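Local coordinates for putative diflavin flavoprotein A 3 (PDB 6H0C) that probably transfers electrons from NADH to oxygen, reducing it to water, and is represented here by its flavodiiron core without the flavin reductase module, at residues A[370-374]-A[391-395]; A[195-199]-A[244-250]; A[282-286]-A[396-400]. All blocks are in the same frame, centred on the assembly; numbering follows the deposited sequence.

Contact 1: A[370-374]-A[391-395]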
loop_
_atom_site.group_PDB
_atom_site.type_symbol
_atom_site.label_atom_id
_atom_site.label_comp_id
_atom_site.label_asym_id
_atom_site.label_seq_id
_atom_site.Cartn_x
_atom_site.Cartn_y
_atom_site.Cartn_z
ATOM N N GLY A 370 -1.985 -15.519 21.325
ATOM C CA GLY A 370 -3.367 -15.193 20.998
ATOM C C GLY A 370 -3.966 -16.030 19.882
ATOM O O GLY A 370 -5.178 -16.053 19.692
ATOM N N PHE A 371 -3.105 -16.691 19.119
ATOM C CA PHE A 371 -3.527 -17.744 18.205
ATOM C C PHE A 371 -2.356 -18.684 18.029
ATOM O O PHE A 371 -1.221 -18.340 18.373
ATOM C CB PHE A 371 -4.009 -17.190 16.848
ATOM C CG PHE A 371 -3.043 -16.238 16.174
ATOM C CD1 PHE A 371 -3.396 -14.918 15.958
ATOM C CD2 PHE A 371 -1.799 -16.673 15.728
ATOM C CE1 PHE A 371 -2.523 -14.045 15.326
ATOM C CE2 PHE A 371 -0.920 -15.804 15.101
ATOM C CZ PHE A 371 -1.283 -14.488 14.898
ATOM N N ASP A 372 -2.624 -19.876 17.517
ATOM C CA ASP A 372 -1.551 -20.822 17.252
ATOM C C ASP A 372 -0.654 -20.273 16.144
ATOM O O ASP A 372 -1.148 -19.755 15.142
ATOM C CB ASP A 372 -2.120 -22.189 16.871
ATOM C CG ASP A 372 -2.885 -22.838 18.009
ATOM O OD1 ASP A 372 -2.440 -22.706 19.168
ATOM O OD2 ASP A 372 -3.931 -23.477 17.748
ATOM N N THR A 373 0.659 -20.381 16.339
ATOM C CA THR A 373 1.637 -19.887 15.377
ATOM C C THR A 373 1.313 -20.338 13.955
ATOM O O THR A 373 1.015 -21.503 13.711
ATOM C CB THR A 373 3.056 -20.341 15.752
ATOM O OG1 THR A 373 3.424 -19.741 17.002
ATOM C CG2 THR A 373 4.054 -19.922 14.681
ATOM N N ILE A 374 1.351 -19.392 13.024
ATOM C CA ILE A 374 0.963 -19.648 11.647
ATOM C C ILE A 374 2.169 -19.878 10.747
ATOM O O ILE A 374 3.042 -19.018 10.629
ATOM C CB ILE A 374 0.144 -18.476 11.085
ATOM C CG1 ILE A 374 -1.230 -18.428 11.751
ATOM C CG2 ILE A 374 0.004 -18.590 9.582
ATOM C CD1 ILE A 374 -1.971 -17.137 11.479
ATOM N N ALA A 391 -7.742 -16.051 12.315
ATOM C CA ALA A 391 -6.774 -15.961 13.408
ATOM C C ALA A 391 -6.744 -14.548 14.004
ATOM O O ALA A 391 -6.698 -14.380 15.227
ATOM C CB ALA A 391 -5.385 -16.365 12.927
ATOM N N GLY A 392 -6.772 -13.542 13.132
ATOM C CA GLY A 392 -6.850 -12.157 13.565
ATOM C C GLY A 392 -8.099 -11.917 14.395
ATOM O O GLY A 392 -8.050 -11.277 15.448
ATOM N N THR A 393 -9.227 -12.437 13.923
ATOM C CA THR A 393 -10.468 -12.324 14.672
ATOM C C THR A 393 -10.335 -12.993 16.034
ATOM O O THR A 393 -10.710 -12.403 17.040
ATOM C CB THR A 393 -11.648 -12.936 13.910
ATOM O OG1 THR A 393 -11.916 -12.141 12.749
ATOM C CG2 THR A 393 -12.896 -12.972 14.790
ATOM N N ASP A 394 -9.792 -14.209 16.069
ATOM C CA ASP A 394 -9.556 -14.913 17.336
ATOM C C ASP A 394 -8.693 -14.093 18.300
ATOM O O ASP A 394 -8.979 -14.020 19.496
ATOM C CB ASP A 394 -8.889 -16.269 17.089
ATOM C CG ASP A 394 -9.837 -17.294 16.499
ATOM O OD1 ASP A 394 -11.067 -17.079 16.558
ATOM O OD2 ASP A 394 -9.348 -18.323 15.982
ATOM N N PHE A 395 -7.633 -13.492 17.768
ATOM C CA PHE A 395 -6.737 -12.638 18.542
ATOM C C PHE A 395 -7.537 -11.483 19.145
ATOM O O PHE A 395 -7.414 -11.184 20.335
ATOM C CB PHE A 395 -5.596 -12.117 17.648
ATOM C CG PHE A 395 -4.387 -11.600 18.401
ATOM C CD1 PHE A 395 -4.328 -10.284 18.840
ATOM C CD2 PHE A 395 -3.296 -12.423 18.640
ATOM C CE1 PHE A 395 -3.210 -9.807 19.512
ATOM C CE2 PHE A 395 -2.175 -11.948 19.307
ATOM C CZ PHE A 395 -2.134 -10.641 19.742
#

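Contact 2: A[195-199]-A[244-250]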
loop_
_atom_site.group_PDB
_atom_site.type_symbol
_atom_site.label_atom_id
_atom_site.label_comp_id
_atom_site.label_asym_id
_atom_site.label_seq_id
_atom_site.Cartn_x
_atom_site.Cartn_y
_atom_site.Cartn_z
ATOM N N ARG A 195 -15.470 1.059 -1.554
ATOM C CA ARG A 195 -14.622 2.104 -0.995
ATOM C C ARG A 195 -14.342 1.876 0.495
ATOM O O ARG A 195 -13.218 2.095 0.960
ATOM C CB ARG A 195 -15.258 3.476 -1.234
ATOM C CG ARG A 195 -15.055 3.964 -2.666
ATOM C CD ARG A 195 -15.933 5.147 -2.985
ATOM N NE ARG A 195 -15.453 5.821 -4.184
ATOM C CZ ARG A 195 -16.141 6.736 -4.861
ATOM N NH1 ARG A 195 -17.365 7.084 -4.458
ATOM N NH2 ARG A 195 -15.611 7.297 -5.943
ATOM N N ARG A 196 -15.347 1.417 1.235
ATOM C CA ARG A 196 -15.165 1.095 2.648
ATOM C C ARG A 196 -14.250 -0.124 2.823
ATOM O O ARG A 196 -13.380 -0.134 3.689
ATOM C CB ARG A 196 -16.521 0.845 3.327
ATOM C CG ARG A 196 -16.438 0.421 4.796
ATOM C CD ARG A 196 -16.033 1.582 5.673
ATOM N NE ARG A 196 -15.310 1.152 6.867
ATOM C CZ ARG A 196 -15.803 1.187 8.100
ATOM N NH1 ARG A 196 -17.033 1.637 8.311
ATOM N NH2 ARG A 196 -15.063 0.775 9.122
ATOM N N TYR A 197 -14.455 -1.149 2.003
ATOM C CA TYR A 197 -13.657 -2.361 2.094
ATOM C C TYR A 197 -12.199 -2.040 1.772
ATOM O O TYR A 197 -11.269 -2.545 2.410
ATOM C CB TYR A 197 -14.202 -3.430 1.143
ATOM C CG TYR A 197 -13.520 -4.767 1.285
ATOM C CD1 TYR A 197 -13.726 -5.553 2.415
ATOM C CD2 TYR A 197 -12.655 -5.243 0.303
ATOM C CE1 TYR A 197 -13.094 -6.782 2.557
ATOM C CE2 TYR A 197 -12.025 -6.465 0.436
ATOM C CZ TYR A 197 -12.248 -7.233 1.563
ATOM O OH TYR A 197 -11.622 -8.453 1.701
ATOM N N TYR A 198 -12.016 -1.178 0.778
ATOM C CA TYR A 198 -10.699 -0.706 0.389
ATOM C C TYR A 198 -10.036 -0.002 1.572
ATOM O O TYR A 198 -8.897 -0.319 1.936
ATOM C CB TYR A 198 -10.809 0.227 -0.822
ATOM C CG TYR A 198 -9.486 0.687 -1.406
ATOM C CD1 TYR A 198 -8.809 1.788 -0.876
ATOM C CD2 TYR A 198 -8.920 0.033 -2.500
ATOM C CE1 TYR A 198 -7.607 2.220 -1.415
ATOM C CE2 TYR A 198 -7.715 0.460 -3.053
ATOM C CZ TYR A 198 -7.066 1.557 -2.512
ATOM O OH TYR A 198 -5.870 1.979 -3.060
ATOM N N PHE A 199 -10.744 0.940 2.184
ATOM C CA PHE A 199 -10.206 1.614 3.365
ATOM C C PHE A 199 -9.826 0.624 4.466
ATOM O O PHE A 199 -8.725 0.678 5.011
ATOM C CB PHE A 199 -11.203 2.627 3.921
ATOM C CG PHE A 199 -10.724 3.311 5.174
ATOM C CD1 PHE A 199 -10.918 2.728 6.417
ATOM C CD2 PHE A 199 -10.057 4.525 5.103
ATOM C CE1 PHE A 199 -10.470 3.350 7.573
ATOM C CE2 PHE A 199 -9.611 5.157 6.258
ATOM C CZ PHE A 199 -9.817 4.569 7.494
ATOM N N TYR A 244 -13.737 9.096 5.027
ATOM C CA TYR A 244 -12.383 8.756 5.464
ATOM C C TYR A 244 -12.082 9.364 6.839
ATOM O O TYR A 244 -11.534 8.697 7.723
ATOM C CB TYR A 244 -11.349 9.241 4.450
ATOM C CG TYR A 244 -10.900 8.215 3.436
ATOM C CD1 TYR A 244 -11.816 7.389 2.787
ATOM C CD2 TYR A 244 -9.550 8.100 3.097
ATOM C CE1 TYR A 244 -11.397 6.464 1.841
ATOM C CE2 TYR A 244 -9.119 7.184 2.162
ATOM C CZ TYR A 244 -10.040 6.366 1.537
ATOM O OH TYR A 244 -9.594 5.450 0.596
ATOM N N GLN A 245 -12.444 10.631 7.018
ATOM C CA GLN A 245 -12.208 11.303 8.290
ATOM C C GLN A 245 -12.931 10.589 9.424
ATOM O O GLN A 245 -12.362 10.379 10.497
ATOM C CB GLN A 245 -12.644 12.771 8.229
ATOM C CG GLN A 245 -11.674 13.677 7.491
ATOM C CD GLN A 245 -10.219 13.479 7.933
ATOM O OE1 GLN A 245 -9.941 12.946 9.013
ATOM N NE2 GLN A 245 -9.285 13.912 7.091
ATOM N N GLN A 246 -14.183 10.211 9.181
ATOM C CA GLN A 246 -14.980 9.514 10.183
ATOM C C GLN A 246 -14.404 8.124 10.482
ATOM O O GLN A 246 -14.251 7.737 11.650
ATOM C CB GLN A 246 -16.427 9.400 9.723
ATOM C CG GLN A 246 -17.310 8.646 10.686
ATOM C CD GLN A 246 -18.593 8.179 10.033
ATOM O OE1 GLN A 246 -19.031 8.741 9.026
ATOM N NE2 GLN A 246 -19.196 7.135 10.591
ATOM N N TRP A 247 -14.076 7.383 9.427
ATOM C CA TRP A 247 -13.490 6.054 9.592
ATOM C C TRP A 247 -12.148 6.104 10.328
ATOM O O TRP A 247 -11.881 5.278 11.197
ATOM C CB TRP A 247 -13.317 5.375 8.231
ATOM C CG TRP A 247 -14.595 5.216 7.508
ATOM C CD1 TRP A 247 -15.842 5.229 8.048
ATOM C CD2 TRP A 247 -14.765 5.036 6.100
ATOM N NE1 TRP A 247 -16.784 5.058 7.066
ATOM C CE2 TRP A 247 -16.146 4.940 5.856
ATOM C CE3 TRP A 247 -13.878 4.945 5.016
ATOM C CZ2 TRP A 247 -16.670 4.751 4.579
ATOM C CZ3 TRP A 247 -14.398 4.758 3.741
ATOM C CH2 TRP A 247 -15.780 4.666 3.536
ATOM N N LEU A 248 -11.304 7.065 9.968
ATOM C CA LEU A 248 -10.034 7.253 10.657
ATOM C C LEU A 248 -10.265 7.559 12.139
ATOM O O LEU A 248 -9.581 7.032 13.025
ATOM C CB LEU A 248 -9.238 8.375 10.000
ATOM C CG LEU A 248 -8.690 8.055 8.613
ATOM C CD1 LEU A 248 -8.280 9.328 7.866
ATOM C CD2 LEU A 248 -7.515 7.103 8.745
ATOM N N SER A 249 -11.246 8.413 12.400
ATOM C CA SER A 249 -11.602 8.753 13.762
ATOM C C SER A 249 -12.023 7.520 14.535
ATOM O O SER A 249 -11.620 7.347 15.681
ATOM C CB SER A 249 -12.720 9.791 13.783
ATOM O OG SER A 249 -12.290 10.999 13.178
ATOM N N GLU A 250 -12.824 6.650 13.925
ATOM C CA GLU A 250 -13.309 5.515 14.700
ATOM C C GLU A 250 -12.216 4.485 14.931
ATOM O O GLU A 250 -12.213 3.824 15.964
ATOM C CB GLU A 250 -14.530 4.862 14.060
ATOM C CG GLU A 250 -14.525 4.700 12.575
ATOM C CD GLU A 250 -15.895 4.262 12.068
ATOM O OE1 GLU A 250 -16.867 5.042 12.233
ATOM O OE2 GLU A 250 -15.997 3.133 11.535
HETATM O O HOH W 1 -11.548 3.959 -0.366
#

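Contact 3: A[282-286]-A[396-400]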
loop_
_atom_site.group_PDB
_atom_site.type_symbol
_atom_site.label_atom_id
_atom_site.label_comp_id
_atom_site.label_asym_id
_atom_site.label_seq_id
_atom_site.Cartn_x
_atom_site.Cartn_y
_atom_site.Cartn_z
ATOM N N LYS A 282 -11.770 -5.842 11.753
ATOM C CA LYS A 282 -13.191 -6.071 11.542
ATOM C C LYS A 282 -13.837 -6.488 12.863
ATOM O O LYS A 282 -15.049 -6.400 13.024
ATOM C CB LYS A 282 -13.440 -7.113 10.448
ATOM C CG LYS A 282 -13.313 -8.561 10.875
ATOM C CD LYS A 282 -13.690 -9.464 9.711
ATOM C CE LYS A 282 -13.614 -10.932 10.075
ATOM N NZ LYS A 282 -13.796 -11.792 8.870
ATOM N N ALA A 283 -13.018 -6.918 13.816
ATOM C CA ALA A 283 -13.531 -7.358 15.102
ATOM C C ALA A 283 -13.541 -6.193 16.086
ATOM O O ALA A 283 -13.714 -6.386 17.283
ATOM C CB ALA A 283 -12.700 -8.532 15.645
ATOM N N GLY A 284 -13.339 -4.981 15.578
ATOM C CA GLY A 284 -13.446 -3.793 16.413
ATOM C C GLY A 284 -12.220 -3.481 17.256
ATOM O O GLY A 284 -12.300 -2.734 18.231
ATOM N N VAL A 285 -11.081 -4.051 16.881
ATOM C CA VAL A 285 -9.814 -3.746 17.540
ATOM C C VAL A 285 -8.901 -3.045 16.531
ATOM O O VAL A 285 -8.818 -3.464 15.372
ATOM C CB VAL A 285 -9.148 -5.025 18.100
ATOM C CG1 VAL A 285 -7.729 -4.748 18.595
ATOM C CG2 VAL A 285 -10.010 -5.613 19.214
ATOM N N ALA A 286 -8.245 -1.969 16.967
ATOM C CA ALA A 286 -7.359 -1.189 16.101
ATOM C C ALA A 286 -6.052 -1.930 15.821
ATOM O O ALA A 286 -5.582 -2.715 16.652
ATOM C CB ALA A 286 -7.062 0.178 16.730
ATOM N N ALA A 396 -8.370 -10.854 18.322
ATOM C CA ALA A 396 -9.187 -9.722 18.765
ATOM C C ALA A 396 -10.147 -10.094 19.898
ATOM O O ALA A 396 -10.232 -9.389 20.908
ATOM C CB ALA A 396 -9.962 -9.153 17.599
ATOM N N GLN A 397 -10.875 -11.192 19.715
ATOM C CA GLN A 397 -11.781 -11.719 20.739
ATOM C C GLN A 397 -11.053 -12.000 22.053
ATOM O O GLN A 397 -11.565 -11.697 23.134
ATOM C CB GLN A 397 -12.452 -13.009 20.258
ATOM C CG GLN A 397 -13.082 -12.944 18.874
ATOM C CD GLN A 397 -14.380 -12.166 18.846
ATOM O OE1 GLN A 397 -14.479 -11.076 19.413
ATOM N NE2 GLN A 397 -15.391 -12.727 18.184
ATOM N N ALA A 398 -9.871 -12.605 21.955
ATOM C CA ALA A 398 -9.071 -12.908 23.136
ATOM C C ALA A 398 -8.734 -11.626 23.881
ATOM O O ALA A 398 -8.849 -11.568 25.104
ATOM C CB ALA A 398 -7.809 -13.649 22.753
ATOM N N LEU A 399 -8.336 -10.592 23.140
ATOM C CA LEU A 399 -8.030 -9.296 23.747
ATOM C C LEU A 399 -9.257 -8.677 24.419
ATOM O O LEU A 399 -9.161 -8.139 25.524
ATOM C CB LEU A 399 -7.463 -8.322 22.703
ATOM C CG LEU A 399 -5.999 -8.515 22.299
ATOM C CD1 LEU A 399 -5.589 -7.482 21.269
ATOM C CD2 LEU A 399 -5.086 -8.439 23.515
ATOM N N LYS A 400 -10.407 -8.743 23.752
ATOM C CA LYS A 400 -11.609 -8.117 24.292
ATOM C C LYS A 400 -12.085 -8.853 25.539
ATOM O O LYS A 400 -12.530 -8.230 26.501
ATOM C CB LYS A 400 -12.717 -8.057 23.237
ATOM C CG LYS A 400 -12.462 -7.009 22.150
ATOM C CD LYS A 400 -13.595 -6.935 21.122
ATOM C CE LYS A 400 -13.767 -8.255 20.377
ATOM N NZ LYS A 400 -14.813 -8.189 19.308
#

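Contact 1: A[370-374]-A[391-395]
Phe371 lies against the helix, its ring covered on one face by the methyl of Ala391, with CB 4.3 Å from the Phe371 ring centroid in a CH-pi contact. Phe371 CG stands between the backbone N and the carbonyl carbon (chi1 52°), and from there CD1 comes within 3.4 Å of Ala391 O, a carbonyl already bound by the helical N-H of Phe395. The same Phe371 CD1 lies 3.7 Å from Phe395 CD2, the two rings meeting obliquely with planes at 57°. Gly370 completes the tight part, its CA 3.6 Å from Phe395 CD2. Ile374 adds its CD1 tip, 3.8 Å from Ala391 CB. The solvent side is looser. The exposed side chain of Asp394 stays at the rim and makes no close contact, and no hydrogen bond crosses between 370-374 and 391-395, so the join is apolar. Beneath it, Phe371 and Phe395 both rest on Ile311 of strand 309-313, while Gly370 and Ile374 are tied to strand 341-348 by backbone bonds. An outermost strand covered by the C-terminal helix 382-404 that follows it is the closing beta-alpha unit of a flavodoxin-like fold.

Contact 2: A[195-199]-A[244-250]
Arg196 lies over the indole of Trp247. Its CD stands over the six-membered ring, 3.5 Å from the centroid, and further along the guanidinium spreads across the five-membered ring, with CZ 4.1 Å from that centroid and the planes at 27°, a cation-pi stack. The bend at chi2 (72°) folds the arginine chain along the indole. Beyond the ring, Arg196 NH2 reaches Glu250 OE2 at 3.5 Å, a long salt bridge; the firmer charge partner is Asp200, one turn on in the same helix, which binds NE. The guanidinium is thus held at NE and laid on the indole, which probably limits its rotation.

Phe199 enters beside Trp247. The tryptophan CB sits over one face of the phenylalanine, 3.6 Å from Phe199 CE1, and the indole presents its edge to that face. Phe199 in turn directs its own edge at Tyr244, CD2 standing over the middle of the phenol ring in a T-shaped pair with centroids 5.1 Å apart. Leu248 CD2 meets the rim of Phe199 in its plane, 3.6 Å from CZ. The Tyr244 hydroxyl donates to a water at 2.6 Å from its OH, and this water donates to Arg195 O, bridging the phenol of one helix to a backbone carbonyl of the other.

The short helical segments run at 40° with axes 11.5 Å apart, a separation that leaves room for the aromatic cluster of Phe199, Tyr244 and Trp247. Around it, Tyr244 stacks on Phe174, and Tyr244 and Leu248 pack on Leu214 of helix 207-217. Helix 189-202 of the metallo-hydrolase region is thus joined to helix 237-253, which leads into strand 257-262 of the flavodoxin-like part.

Contact 3: A[282-286]-A[396-400]
Ala283 and Ala396 meet methyl to methyl, their CB atoms only 3.4 Å apart, closer than ordinary van der Waals contact. Two small residues here let the loop 282-286 lie close against helix 382-404. Beside them Val285 sets CG2 3.9 Å from Ala396 CB, while its other branch, CG1, makes a looser contact with Leu399 CD1 at 4.4 Å.

One polar bond crosses the contact. Lys400 NZ donates to Ala283 O at 2.9 Å, lying in the carbonyl plane at a C=O...N angle of 146°. The lysine chain runs back past Val285 in the opposite direction, CG 4.1 Å from Val285 CG2, and a bend at chi3 (-62°) brings the ammonium round to the carbonyl. Gln397 OE1, in the same helix, takes a second but weak bond from the ammonium, so Lys400 links the loop and the helix surface through two oxygens.

Further out, the chain turns at Gly284, whose positive phi of 81° carries the backbone from Ala283 into Val285 and the start of strand 286-291. Ala286 is fixed there by backbone bonds to Leu256 and Val258. Val285 and Leu399 both rest on Val258 of strand 257-262, and Leu399 also touches Leu341 of strand 341-348. On the other flank, Lys282 forms a salt bridge with Glu389, about two turns before Ala396 in the same helix. The arrangement belongs to the flavodoxin-like alpha/beta fold: the loop leading from helix 268-281 to an outermost strand is packed against the C-terminal helix on one face of the parallel sheet.

Contacts 1 and 3 are successive turns of one helix at work: 391-395 faces the outermost strand 368-377, whereas the next turn, 396-400, faces the loop before the opposite outermost strand, 286-291. Their centres are 11 Å apart, and they touch where Thr393 OG1 lies 3.4 Å from Lys282 CE. Together they fasten helix 382-404 across the flavodoxin-like sheet. Contact 2 lies apart, its centre 17 Å from that of contact 3 and 24 Å from that of contact 1. It ties the metallo-hydrolase part to helix 237-253, which runs on to strand 257-262 of the parallel sheet. None of the three includes an iron or flavin atom; the flavodoxin-like fold probably binds FMN, as in its family.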